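Local coordinates for DNA helicase RecQ (Deinococcus radiodurans, PDB 2RHF), which probably couples ATP hydrolysis to 3'-5' unwinding of duplex DNA, and is represented here by the third of its C-terminal HRDC domains, at residues A[44-47]-A[48-51]. Sequence-based numbering, arbitrary orientation.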
loop_
_atom_site.group_PDB
_atom_site.type_symbol
_atom_site.label_atom_id
_atom_site.label_comp_id
_atom_site.label_asym_id
_atom_site.label_seq_id
_atom_site.Cartn_x
_atom_site.Cartn_y
_atom_site.Cartn_z
ATOM N N ARG A 44 6.316 7.642 -3.108
ATOM C CA ARG A 44 5.523 8.659 -3.822
ATOM C C ARG A 44 5.573 8.438 -5.320
ATOM O O ARG A 44 4.933 9.176 -6.080
ATOM C CB ARG A 44 6.037 10.076 -3.527
ATOM C CG ARG A 44 6.305 10.377 -2.060
ATOM C CD ARG A 44 5.039 10.262 -1.197
ATOM N NE ARG A 44 3.983 11.213 -1.559
ATOM C CZ ARG A 44 4.024 12.514 -1.276
ATOM N NH1 ARG A 44 5.066 13.034 -0.630
ATOM N NH2 ARG A 44 3.018 13.292 -1.634
ATOM N N THR A 45 6.359 7.451 -5.743
ATOM C CA THR A 45 6.594 7.177 -7.160
ATOM C C THR A 45 6.682 5.678 -7.373
ATOM O O THR A 45 6.902 4.915 -6.424
ATOM C CB THR A 45 7.945 7.759 -7.647
ATOM O OG1 THR A 45 9.017 7.091 -6.962
ATOM C CG2 THR A 45 8.034 9.252 -7.402
ATOM N N LEU A 46 6.588 5.261 -8.628
ATOM C CA LEU A 46 6.814 3.866 -8.981
ATOM C C LEU A 46 8.226 3.420 -8.642
ATOM O O LEU A 46 8.427 2.296 -8.175
ATOM C CB LEU A 46 6.526 3.631 -10.459
ATOM C CG LEU A 46 5.063 3.759 -10.873
ATOM C CD1 LEU A 46 4.948 3.506 -12.359
ATOM C CD2 LEU A 46 4.147 2.817 -10.092
ATOM N N ALA A 47 9.207 4.298 -8.868
ATOM C CA ALA A 47 10.590 3.980 -8.528
ATOM C C ALA A 47 10.739 3.649 -7.043
ATOM O O ALA A 47 11.435 2.706 -6.666
ATOM C CB ALA A 47 11.507 5.133 -8.906
ATOM N N GLU A 48 10.073 4.427 -6.213
ATOM C CA GLU A 48 10.109 4.208 -4.789
ATOM C C GLU A 48 9.330 2.961 -4.372
ATOM O O GLU A 48 9.746 2.251 -3.464
ATOM C CB GLU A 48 9.637 5.468 -4.073
ATOM C CG GLU A 48 10.661 6.621 -4.244
ATOM C CD GLU A 48 10.139 7.986 -3.848
ATOM O OE1 GLU A 48 9.122 8.058 -3.157
ATOM O OE2 GLU A 48 10.769 9.008 -4.229
ATOM N N LEU A 49 8.228 2.660 -5.050
ATOM C CA LEU A 49 7.496 1.410 -4.765
ATOM C C LEU A 49 8.354 0.179 -4.998
ATOM O O LEU A 49 8.266 -0.800 -4.250
ATOM C CB LEU A 49 6.261 1.295 -5.637
ATOM C CG LEU A 49 5.049 2.113 -5.224
ATOM C CD1 LEU A 49 3.984 1.992 -6.296
ATOM C CD2 LEU A 49 4.512 1.679 -3.834
ATOM N N ALA A 50 9.180 0.227 -6.040
ATOM C CA ALA A 50 10.058 -0.894 -6.393
ATOM C C ALA A 50 11.085 -1.187 -5.309
ATOM O O ALA A 50 11.684 -2.254 -5.293
ATOM C CB ALA A 50 10.749 -0.631 -7.734
ATOM N N GLU A 51 11.290 -0.234 -4.405
ATOM C CA GLU A 51 12.237 -0.386 -3.312
ATOM C C GLU A 51 11.602 -0.948 -2.031
ATOM O O GLU A 51 12.302 -1.189 -1.052
ATOM C CB GLU A 51 12.909 0.957 -3.028
ATOM C CG GLU A 51 13.678 1.522 -4.227
ATOM C CD GLU A 51 13.977 3.012 -4.111
ATOM O OE1 GLU A 51 13.440 3.674 -3.192
ATOM O OE2 GLU A 51 14.748 3.523 -4.954
#
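The side chains of Thr45 and Glu48 cross at a slant over the first turn of the short helix 46-49, each accepting a backbone N-H near the helix start. Thr45 OG1 accepts from Glu48 N at 3.0 Å, in a fairly straight bond of 158° at the hydrogen. The hydroxyl reaches that position because it sits between the threonine's own N and carbonyl carbon (chi1 65°), which leaves CG2 beside that N. The glutamate chain, extended beyond CG, runs back past the hydroxyl, with CG only 3.2 Å from Thr45 OG1. Its carboxylate then receives Arg44 N on OE1 at 2.8 Å; the donor approaches from the anti side, 32° out of the carboxylate plane. Although Arg44 and Glu48 lie side by side, their charged groups do not meet: Arg44 NE is 6.2 Å from Glu48 OE1, and the bent arginine chain carries NH2 to Asn72 on helix 57-76. With an alanine in place of Glu48, Arg44 N would probably lose its carboxylate acceptor, and the chain before the cap would be freer to move. On another side of the turn, Leu46 CD2 touches Leu49 CD1 at 3.9 Å, and the buried Leu49 packs against Ile67 and Leu68 of helix 57-76. Main-chain bonds from Leu49 N to Thr45 O (3.0 Å) and from Ala50 N to Leu46 O (3.1 Å) complete the turn. Together these features form a threonine N-cap with the glutamate at N3 folded back onto the preceding loop, starting a short helix of the all-helical HRDC domain.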